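Local coordinates for glyoxalase family protein (Listeria monocytogenes, PDB 2P7P) that probably catalyses the manganese-dependent hydration of fosfomycin, opening the antibiotic's epoxide ring and so conferring resistance, at residues L5-L10 with W53-E58; A28-S33 with K43-L48; P98-E103 with E125-R130. All coordinates share one frame; numbering follows the deposited sequence.

Contact 1. Residues L5-L10 with W53-E58; sequences LSHITL and WICIME. With MN (manganese (II) ion), chain I; SO4 (sulfate ion), chain H.
His-7 and Trp-53 lie side by side and point the same way, with the imidazole turning its edge toward the face of the indole. The His-7 ring and the six-membered ring of Trp-53 have centroids 4.6 Å apart and planes inclined at 50°. Closer to the backbone, His-7 CB sits 3.3 Å above the indole plane, near its rim. A chi1 of 59° tucks His-7 CG between its own backbone N and carbonyl carbon, and from there each ring nitrogen finds a partner. ND1 donates in the ring plane to Ser-6 OG at 2.7 Å, which fixes the ring's rotation and leaves NE2 to bind the manganese ion at 2.3 Å. Glu-118 of the second subunit binds the same ion, so the site is built across the dimer.

The backbones form the parallel strand pair of a beta-alpha-beta-beta-beta module, the repeating unit of the glyoxalase fold, joining the first strand to the last. Four N-H...O bonds hold it, among them the very straight one from Cys-55 N to Ile-8 O at 2.8 Å. At one end the Ser-6 carbonyl oxygen meets the indole edge at Trp-53 CE3, 3.1 Å away, and a water links that same oxygen to Trp-53 N.

On the metal side, Thr-9 OG1 donates to the sulfate oxygen O1 at 2.8 Å, the very oxygen that also coordinates manganese, while Cys-55 CB and SG border sulfate O2. The face carrying Ile-8, Leu-10, Ile-54 and Ile-56 is apolar in this contact: Ile-56, bent at chi2 (-64°), swings CD1 back across the strand gap to Leu-10 CB at 3.8 Å, and Ile-54 CD1 approaches Ile-8 CB in like fashion.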
loop_
_atom_site.group_PDB
_atom_site.type_symbol
_atom_site.label_atom_id
_atom_site.label_comp_id
_atom_site.label_asym_id
_atom_site.label_seq_id
_atom_site.Cartn_x
_atom_site.Cartn_y
_atom_site.Cartn_z
ATOM N N LEU A 5 -8.499 -4.186 -5.268
ATOM C CA LEU A 5 -7.256 -4.522 -4.592
ATOM C C LEU A 5 -7.227 -6.009 -4.280
ATOM O O LEU A 5 -8.216 -6.566 -3.812
ATOM C CB LEU A 5 -7.147 -3.727 -3.295
ATOM C CG LEU A 5 -5.838 -3.792 -2.518
ATOM C CD1 LEU A 5 -4.685 -3.244 -3.361
ATOM C CD2 LEU A 5 -6.006 -2.978 -1.244
ATOM N N SER A 6 -6.100 -6.658 -4.550
ATOM C CA SER A 6 -5.979 -8.074 -4.259
ATOM C C SER A 6 -5.387 -8.246 -2.865
ATOM O O SER A 6 -5.981 -8.886 -1.997
ATOM C CB SER A 6 -5.078 -8.761 -5.283
ATOM O OG SER A 6 -4.849 -10.115 -4.923
ATOM N N HIS A 7 -4.214 -7.665 -2.653
ATOM C CA HIS A 7 -3.544 -7.768 -1.367
ATOM C C HIS A 7 -2.284 -6.922 -1.349
ATOM O O HIS A 7 -1.882 -6.363 -2.372
ATOM C CB HIS A 7 -3.162 -9.227 -1.081
ATOM C CG HIS A 7 -2.247 -9.830 -2.106
ATOM N ND1 HIS A 7 -2.698 -10.332 -3.309
ATOM C CD2 HIS A 7 -0.907 -10.015 -2.102
ATOM C CE1 HIS A 7 -1.675 -10.805 -3.999
ATOM N NE2 HIS A 7 -0.576 -10.623 -3.289
ATOM N N ILE A 8 -1.673 -6.836 -0.173
ATOM C CA ILE A 8 -0.431 -6.103 0.021
ATOM C C ILE A 8 0.513 -7.064 0.727
ATOM O O ILE A 8 0.140 -7.714 1.708
ATOM C CB ILE A 8 -0.635 -4.851 0.897
ATOM C CG1 ILE A 8 -1.529 -3.847 0.168
ATOM C CG2 ILE A 8 0.704 -4.217 1.226
ATOM C CD1 ILE A 8 -1.884 -2.636 1.006
ATOM N N THR A 9 1.730 -7.172 0.212
ATOM C CA THR A 9 2.717 -8.064 0.786
ATOM C C THR A 9 3.883 -7.272 1.338
ATOM O O THR A 9 4.470 -6.461 0.632
ATOM C CB THR A 9 3.234 -9.053 -0.272
ATOM O OG1 THR A 9 2.207 -10.002 -0.585
ATOM C CG2 THR A 9 4.471 -9.785 0.224
ATOM N N LEU A 10 4.217 -7.514 2.603
ATOM C CA LEU A 10 5.329 -6.835 3.261
ATOM C C LEU A 10 6.419 -7.845 3.619
ATOM O O LEU A 10 6.134 -9.010 3.864
ATOM C CB LEU A 10 4.846 -6.139 4.536
ATOM C CG LEU A 10 3.698 -5.140 4.371
ATOM C CD1 LEU A 10 3.373 -4.506 5.714
ATOM C CD2 LEU A 10 4.084 -4.072 3.361
ATOM N N TRP A 53 -6.563 -7.864 2.506
ATOM C CA TRP A 53 -5.793 -9.096 2.579
ATOM C C TRP A 53 -4.322 -8.690 2.710
ATOM O O TRP A 53 -3.698 -8.280 1.740
ATOM C CB TRP A 53 -6.041 -9.906 1.299
ATOM C CG TRP A 53 -5.283 -11.195 1.172
ATOM C CD1 TRP A 53 -4.631 -11.867 2.163
ATOM C CD2 TRP A 53 -5.129 -11.990 -0.019
ATOM N NE1 TRP A 53 -4.080 -13.027 1.668
ATOM C CE2 TRP A 53 -4.371 -13.128 0.334
ATOM C CE3 TRP A 53 -5.560 -11.850 -1.346
ATOM C CZ2 TRP A 53 -4.031 -14.122 -0.594
ATOM C CZ3 TRP A 53 -5.222 -12.840 -2.267
ATOM C CH2 TRP A 53 -4.465 -13.960 -1.886
ATOM N N ILE A 54 -3.781 -8.775 3.922
ATOM C CA ILE A 54 -2.385 -8.412 4.171
ATOM C C ILE A 54 -1.533 -9.674 4.330
ATOM O O ILE A 54 -1.852 -10.544 5.133
ATOM C CB ILE A 54 -2.249 -7.565 5.464
ATOM C CG1 ILE A 54 -3.223 -6.380 5.428
ATOM C CG2 ILE A 54 -0.815 -7.066 5.622
ATOM C CD1 ILE A 54 -2.967 -5.388 4.305
ATOM N N CYS A 55 -0.457 -9.772 3.557
ATOM C CA CYS A 55 0.435 -10.925 3.627
ATOM C C CYS A 55 1.792 -10.510 4.155
ATOM O O CYS A 55 2.329 -9.477 3.764
ATOM C CB CYS A 55 0.618 -11.556 2.244
ATOM S SG CYS A 55 -0.903 -12.174 1.501
ATOM N N ILE A 56 2.346 -11.322 5.047
ATOM C CA ILE A 56 3.652 -11.043 5.622
ATOM C C ILE A 56 4.571 -12.209 5.310
ATOM O O ILE A 56 4.195 -13.364 5.483
ATOM C CB ILE A 56 3.572 -10.872 7.151
ATOM C CG1 ILE A 56 2.593 -9.749 7.504
ATOM C CG2 ILE A 56 4.945 -10.553 7.714
ATOM C CD1 ILE A 56 3.011 -8.379 7.011
ATOM N N MET A 57 5.764 -11.898 4.825
ATOM C CA MET A 57 6.760 -12.905 4.487
ATOM C C MET A 57 8.040 -12.576 5.230
ATOM O O MET A 57 8.452 -11.413 5.293
ATOM C CB MET A 57 7.060 -12.904 2.990
ATOM C CG MET A 57 6.076 -13.652 2.129
ATOM S SD MET A 57 6.582 -13.573 0.386
ATOM C CE MET A 57 8.072 -14.602 0.422
ATOM N N GLU A 58 8.669 -13.599 5.792
ATOM C CA GLU A 58 9.909 -13.399 6.515
ATOM C C GLU A 58 11.023 -13.284 5.486
ATOM O O GLU A 58 11.151 -14.130 4.609
ATOM C CB GLU A 58 10.169 -14.577 7.457
ATOM C CG GLU A 58 11.258 -14.324 8.493
ATOM C CD GLU A 58 11.237 -15.353 9.613
ATOM O OE1 GLU A 58 11.440 -16.551 9.327
ATOM O OE2 GLU A 58 11.014 -14.966 10.775
HETATM MN MN MN I . 1.467 -11.220 -4.153
HETATM S S SO4 H . 1.912 -13.480 -1.657
HETATM O O1 SO4 H . 1.354 -12.190 -2.084
HETATM O O2 SO4 H . 1.925 -13.521 -0.180
HETATM O O3 SO4 H . 1.085 -14.588 -2.165
HETATM O O4 SO4 H . 3.281 -13.611 -2.195
HETATM O O HOH W 1 -7.043 -6.982 -0.246
#

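Contact 2. Residues A28-S33 with K43-L48; sequences AEEIYS and KEKFFL
Lys-45 reaches across to Ser-33 and Glu-30 with a chain extended beyond CG. Its CB lies 3.4 Å from Tyr-32 O. CG, set beside the backbone N by a chi1 of -75°, passes Ser-33 OG at 3.6 Å. CD runs against Glu-30 OE1 at 3.3 Å, CE touches Ser-33 OG at 3.1 Å, and NZ ends 3.7 Å from Glu-30 OE1 in a long salt bridge. The same carboxylate brings OE2 near the Phe-47 ring at CE2.

These strands make an antiparallel hairpin interrupted by a classic beta bulge: two residues, Ile-31 and Tyr-32, stand opposite the single Phe-46, whose carbonyl oxygen accepts from Ile-31 N at 2.9 Å and only weakly from Tyr-32 N. On the face away from Lys-45, Tyr-32 and Phe-46 point the same way with planes 32° apart, Tyr-32 CD2 standing 3.3 Å above the plane of the Phe-46 ring, offset toward its rim. Arg-127 of the second subunit packs on Phe-46.

The long Glu-30/Lys-45 bridge, with Phe-47 beside the carboxylate, thus gives one face a loose charge pairing, while the Tyr-32/Phe-46 ring pair lies near the sulfate, and Glu-44 is the probable proton acceptor.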
loop_
_atom_site.group_PDB
_atom_site.type_symbol
_atom_site.label_atom_id
_atom_site.label_comp_id
_atom_site.label_asym_id
_atom_site.label_seq_id
_atom_site.Cartn_x
_atom_site.Cartn_y
_atom_site.Cartn_z
ATOM N N ALA A 28 -5.482 -7.469 13.639
ATOM C CA ALA A 28 -5.324 -8.344 12.486
ATOM C C ALA A 28 -5.826 -9.756 12.734
ATOM O O ALA A 28 -5.509 -10.372 13.751
ATOM C CB ALA A 28 -3.876 -8.379 12.052
ATOM N N GLU A 29 -6.609 -10.266 11.786
ATOM C CA GLU A 29 -7.159 -11.605 11.875
ATOM C C GLU A 29 -6.328 -12.574 11.041
ATOM O O GLU A 29 -6.387 -12.549 9.814
ATOM C CB GLU A 29 -8.593 -11.612 11.355
ATOM C CG GLU A 29 -9.383 -12.824 11.810
ATOM C CD GLU A 29 -10.666 -13.009 11.039
ATOM O OE1 GLU A 29 -11.345 -11.997 10.755
ATOM O OE2 GLU A 29 -10.997 -14.174 10.729
ATOM N N GLU A 30 -5.556 -13.430 11.702
ATOM C CA GLU A 30 -4.735 -14.395 10.981
ATOM C C GLU A 30 -5.624 -15.462 10.343
ATOM O O GLU A 30 -6.423 -16.111 11.019
ATOM C CB GLU A 30 -3.710 -15.037 11.921
ATOM C CG GLU A 30 -2.786 -16.037 11.239
ATOM C CD GLU A 30 -1.559 -16.376 12.073
ATOM O OE1 GLU A 30 -0.945 -17.441 11.839
ATOM O OE2 GLU A 30 -1.200 -15.572 12.954
ATOM N N ILE A 31 -5.492 -15.626 9.029
ATOM C CA ILE A 31 -6.293 -16.602 8.311
ATOM C C ILE A 31 -5.418 -17.612 7.594
ATOM O O ILE A 31 -5.931 -18.501 6.915
ATOM C CB ILE A 31 -7.182 -15.950 7.230
ATOM C CG1 ILE A 31 -7.565 -14.518 7.618
ATOM C CG2 ILE A 31 -8.430 -16.802 7.032
ATOM C CD1 ILE A 31 -8.586 -14.408 8.729
ATOM N N TYR A 32 -4.104 -17.481 7.734
ATOM C CA TYR A 32 -3.202 -18.406 7.055
ATOM C C TYR A 32 -1.773 -18.369 7.576
ATOM O O TYR A 32 -1.211 -17.306 7.819
ATOM C CB TYR A 32 -3.191 -18.112 5.552
ATOM C CG TYR A 32 -2.255 -19.002 4.783
ATOM C CD1 TYR A 32 -2.624 -20.300 4.435
ATOM C CD2 TYR A 32 -0.972 -18.567 4.445
ATOM C CE1 TYR A 32 -1.737 -21.145 3.769
ATOM C CE2 TYR A 32 -0.078 -19.402 3.781
ATOM C CZ TYR A 32 -0.466 -20.687 3.447
ATOM O OH TYR A 32 0.419 -21.515 2.797
ATOM N N SER A 33 -1.184 -19.547 7.733
ATOM C CA SER A 33 0.185 -19.655 8.214
ATOM C C SER A 33 0.864 -20.799 7.482
ATOM O O SER A 33 0.385 -21.927 7.519
ATOM C CB SER A 33 0.202 -19.924 9.721
ATOM O OG SER A 33 1.529 -19.902 10.223
ATOM N N LYS A 43 8.561 -18.700 4.906
ATOM C CA LYS A 43 7.821 -18.439 6.133
ATOM C C LYS A 43 6.920 -17.232 5.922
ATOM O O LYS A 43 7.395 -16.099 5.831
ATOM C CB LYS A 43 8.792 -18.190 7.291
ATOM N N GLU A 44 5.619 -17.483 5.854
ATOM C CA GLU A 44 4.646 -16.424 5.632
ATOM C C GLU A 44 3.313 -16.637 6.349
ATOM O O GLU A 44 2.953 -17.757 6.711
ATOM C CB GLU A 44 4.392 -16.288 4.135
ATOM C CG GLU A 44 4.344 -17.625 3.426
ATOM C CD GLU A 44 3.874 -17.522 1.992
ATOM O OE1 GLU A 44 4.281 -16.571 1.289
ATOM O OE2 GLU A 44 3.104 -18.408 1.565
ATOM N N LYS A 45 2.591 -15.539 6.555
ATOM C CA LYS A 45 1.280 -15.570 7.194
ATOM C C LYS A 45 0.387 -14.516 6.538
ATOM O O LYS A 45 0.842 -13.424 6.194
ATOM C CB LYS A 45 1.395 -15.291 8.697
ATOM C CG LYS A 45 1.941 -16.448 9.500
ATOM C CD LYS A 45 1.965 -16.142 10.989
ATOM C CE LYS A 45 2.322 -17.389 11.799
ATOM N NZ LYS A 45 2.441 -17.125 13.270
ATOM N N PHE A 46 -0.882 -14.862 6.359
ATOM C CA PHE A 46 -1.846 -13.964 5.748
ATOM C C PHE A 46 -2.821 -13.467 6.800
ATOM O O PHE A 46 -3.297 -14.231 7.637
ATOM C CB PHE A 46 -2.598 -14.689 4.630
ATOM C CG PHE A 46 -1.703 -15.202 3.530
ATOM C CD1 PHE A 46 -2.194 -16.073 2.567
ATOM C CD2 PHE A 46 -0.364 -14.804 3.456
ATOM C CE1 PHE A 46 -1.364 -16.543 1.545
ATOM C CE2 PHE A 46 0.477 -15.268 2.436
ATOM C CZ PHE A 46 -0.024 -16.138 1.480
ATOM N N PHE A 47 -3.113 -12.176 6.758
ATOM C CA PHE A 47 -4.031 -11.598 7.718
ATOM C C PHE A 47 -5.134 -10.817 7.031
ATOM O O PHE A 47 -5.025 -10.454 5.862
ATOM C CB PHE A 47 -3.288 -10.660 8.669
ATOM C CG PHE A 47 -2.088 -11.276 9.322
ATOM C CD1 PHE A 47 -0.850 -11.260 8.688
ATOM C CD2 PHE A 47 -2.187 -11.852 10.581
ATOM C CE1 PHE A 47 0.283 -11.807 9.299
ATOM C CE2 PHE A 47 -1.066 -12.404 11.206
ATOM C CZ PHE A 47 0.175 -12.381 10.563
ATOM N N LEU A 48 -6.211 -10.585 7.768
ATOM C CA LEU A 48 -7.321 -9.797 7.282
ATOM C C LEU A 48 -7.340 -8.576 8.191
ATOM O O LEU A 48 -7.574 -8.690 9.391
ATOM C CB LEU A 48 -8.640 -10.546 7.424
ATOM C CG LEU A 48 -9.262 -11.211 6.197
ATOM C CD1 LEU A 48 -10.671 -11.650 6.571
ATOM C CD2 LEU A 48 -9.313 -10.244 5.013
#

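Contact 3. Residues P98-E103 with E125-R130; sequences PRVQGE and EERLKR
Glu-103 and Arg-127 run alongside each other, carboxylate stacked on guanidinium with planes 27° apart. Glu-103 OE2 stands 3.6 Å above the guanidinium plane, toward its rim, and its distance to Arg-127 NH2 is 3.9 Å. No N-H points at the oxygen, so this long salt bridge is a matter of charge alone. Arg-127 gets there by a bend at chi2 (57°), which brings its head round to the loop. Val-100 CG2 lies over a guanidinium face too, 4.0 Å from NE, a nitrogen buried here without a partner in the model. Glu-103 bends as well, at an unusual chi2 of 134°, and its OE2 turns back to accept from Val-100 N at 3.2 Å, on the anti side of the carboxylate and tilted out of its plane.

That bond spans a type II beta turn from Val-100 to Glu-103, in the loop leading to strand 106-110, and the turn rests against the short, weakly bonded C-terminal helix 124-128. Gly-102 holds the third position, which in this turn type favours glycine. With no side chain in the way, Glu-126 CG comes within 3.7 Å of Gly-102 CA, and Arg-130 NH2 within 3.1 Å of it, a tight approach.

Arg-130 lays the face of its guanidinium on the Gln-101 carbonyl: O and NH1 are 2.9 Å apart, yet the angle is too poor for a hydrogen bond. Its NH2 is salt-bridged to Glu-126 OE1 at 3.5 Å, the hydrogen bond within that pair being weak, while NE reaches back weakly to Glu-126 O. Beyond this contact, Leu-128 packs on Tyr-32 of the second subunit.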
loop_
_atom_site.group_PDB
_atom_site.type_symbol
_atom_site.label_atom_id
_atom_site.label_comp_id
_atom_site.label_asym_id
_atom_site.label_seq_id
_atom_site.Cartn_x
_atom_site.Cartn_y
_atom_site.Cartn_z
ATOM N N PRO A 98 2.430 18.971 8.908
ATOM C CA PRO A 98 1.729 20.231 8.642
ATOM C C PRO A 98 0.565 19.840 7.741
ATOM O O PRO A 98 0.696 18.922 6.930
ATOM C CB PRO A 98 2.774 21.062 7.901
ATOM C CG PRO A 98 4.077 20.526 8.433
ATOM C CD PRO A 98 3.831 19.040 8.453
ATOM N N ARG A 99 -0.566 20.521 7.871
ATOM C CA ARG A 99 -1.733 20.183 7.066
ATOM C C ARG A 99 -2.512 21.375 6.546
ATOM O O ARG A 99 -2.548 22.428 7.183
ATOM C CB ARG A 99 -2.689 19.320 7.887
ATOM C CG ARG A 99 -2.171 17.936 8.210
ATOM C CD ARG A 99 -3.114 17.249 9.181
ATOM N NE ARG A 99 -3.144 17.925 10.476
ATOM C CZ ARG A 99 -4.257 18.299 11.098
ATOM N NH1 ARG A 99 -5.434 18.062 10.539
ATOM N NH2 ARG A 99 -4.192 18.897 12.282
ATOM N N VAL A 100 -3.137 21.196 5.386
ATOM C CA VAL A 100 -3.971 22.237 4.797
ATOM C C VAL A 100 -5.355 21.972 5.375
ATOM O O VAL A 100 -5.564 20.937 6.014
ATOM C CB VAL A 100 -4.023 22.152 3.244
ATOM C CG1 VAL A 100 -2.670 22.524 2.662
ATOM C CG2 VAL A 100 -4.423 20.753 2.799
ATOM N N GLN A 101 -6.296 22.891 5.169
ATOM C CA GLN A 101 -7.633 22.711 5.721
ATOM C C GLN A 101 -8.430 21.640 4.985
ATOM O O GLN A 101 -8.633 21.714 3.773
ATOM C CB GLN A 101 -8.401 24.034 5.713
ATOM C CG GLN A 101 -7.782 25.160 6.553
ATOM C CD GLN A 101 -7.750 24.882 8.058
ATOM O OE1 GLN A 101 -7.704 25.815 8.862
ATOM N NE2 GLN A 101 -7.757 23.604 8.443
ATOM N N GLY A 102 -8.872 20.636 5.738
ATOM C CA GLY A 102 -9.647 19.555 5.157
ATOM C C GLY A 102 -8.835 18.283 5.042
ATOM O O GLY A 102 -9.203 17.357 4.320
ATOM N N GLU A 103 -7.724 18.233 5.762
ATOM C CA GLU A 103 -6.866 17.064 5.713
ATOM C C GLU A 103 -7.303 16.014 6.737
ATOM O O GLU A 103 -7.371 14.827 6.422
ATOM C CB GLU A 103 -5.413 17.491 5.944
ATOM C CG GLU A 103 -4.378 16.430 5.597
ATOM C CD GLU A 103 -3.215 16.987 4.783
ATOM O OE1 GLU A 103 -2.265 16.226 4.510
ATOM O OE2 GLU A 103 -3.253 18.179 4.412
ATOM N N GLU A 125 -13.449 13.224 0.382
ATOM C CA GLU A 125 -14.511 14.178 0.099
ATOM C C GLU A 125 -14.265 15.551 0.711
ATOM O O GLU A 125 -14.606 16.571 0.110
ATOM C CB GLU A 125 -15.857 13.625 0.574
ATOM C CG GLU A 125 -17.045 14.510 0.243
ATOM C CD GLU A 125 -18.368 13.786 0.411
ATOM O OE1 GLU A 125 -18.637 12.839 -0.360
ATOM O OE2 GLU A 125 -19.141 14.157 1.314
ATOM N N GLU A 126 -13.671 15.584 1.898
ATOM C CA GLU A 126 -13.391 16.857 2.552
ATOM C C GLU A 126 -12.153 17.491 1.927
ATOM O O GLU A 126 -11.958 18.705 1.989
ATOM C CB GLU A 126 -13.165 16.653 4.057
ATOM C CG GLU A 126 -12.930 17.945 4.849
ATOM C CD GLU A 126 -14.112 18.904 4.794
ATOM O OE1 GLU A 126 -14.440 19.386 3.691
ATOM O OE2 GLU A 126 -14.716 19.178 5.855
ATOM N N ARG A 127 -11.325 16.656 1.312
ATOM C CA ARG A 127 -10.097 17.124 0.686
ATOM C C ARG A 127 -10.309 17.581 -0.757
ATOM O O ARG A 127 -9.415 18.160 -1.371
ATOM C CB ARG A 127 -9.047 16.014 0.744
ATOM C CG ARG A 127 -7.705 16.378 0.161
ATOM C CD ARG A 127 -7.105 17.611 0.814
ATOM N NE ARG A 127 -5.673 17.662 0.550
ATOM C CZ ARG A 127 -4.802 16.807 1.079
ATOM N NH1 ARG A 127 -5.226 15.852 1.902
ATOM N NH2 ARG A 127 -3.511 16.895 0.779
ATOM N N LEU A 128 -11.495 17.321 -1.298
ATOM C CA LEU A 128 -11.819 17.722 -2.666
ATOM C C LEU A 128 -12.889 18.814 -2.659
ATOM O O LEU A 128 -13.162 19.448 -3.682
ATOM C CB LEU A 128 -12.326 16.517 -3.466
ATOM C CG LEU A 128 -11.377 15.323 -3.611
ATOM C CD1 LEU A 128 -12.044 14.247 -4.457
ATOM C CD2 LEU A 128 -10.065 15.776 -4.247
ATOM N N LYS A 129 -13.486 19.032 -1.494
ATOM C CA LYS A 129 -14.540 20.021 -1.337
ATOM C C LYS A 129 -14.075 21.448 -1.665
ATOM O O LYS A 129 -14.895 22.303 -2.005
ATOM C CB LYS A 129 -15.097 19.944 0.095
ATOM C CG LYS A 129 -16.490 20.547 0.283
ATOM C CD LYS A 129 -17.524 19.945 -0.699
ATOM C CE LYS A 129 -17.795 18.452 -0.439
ATOM N NZ LYS A 129 -18.595 17.796 -1.559
ATOM N N ARG A 130 -12.768 21.699 -1.582
ATOM C CA ARG A 130 -12.220 23.031 -1.866
ATOM C C ARG A 130 -11.850 23.211 -3.327
ATOM O O ARG A 130 -11.720 22.238 -4.068
ATOM C CB ARG A 130 -10.966 23.294 -1.035
ATOM C CG ARG A 130 -10.955 22.601 0.301
ATOM C CD ARG A 130 -12.280 22.819 1.042
ATOM N NE ARG A 130 -12.344 22.022 2.262
ATOM C CZ ARG A 130 -11.700 22.338 3.374
ATOM N NH1 ARG A 130 -10.947 23.432 3.402
ATOM N NH2 ARG A 130 -11.836 21.584 4.461
#

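Overall arrangement
Contacts 1 and 2 are neighbours in one mixed sheet, their centres about 9 Å apart. Strands 44-49 and 52-58 join them, through a probable hydrogen bond between Ile-54 O and Phe-47 N at 2.6 Å and through Cys-55 SG against Phe-46 CD2 at 3.3 Å. Contact 3 stands apart, its centre about 30 Å from that of contact 1 and 35 Å from that of contact 2. The dimer closes the gap between contacts 2 and 3. Each chain borders two manganese sites, because His-7 and Glu-118 from different subunits share an ion: one bound by His-7 of contact 1, with the Phe-46 side chain about 8 Å off, the other about 7 Å from the Glu-103 side chain of contact 3.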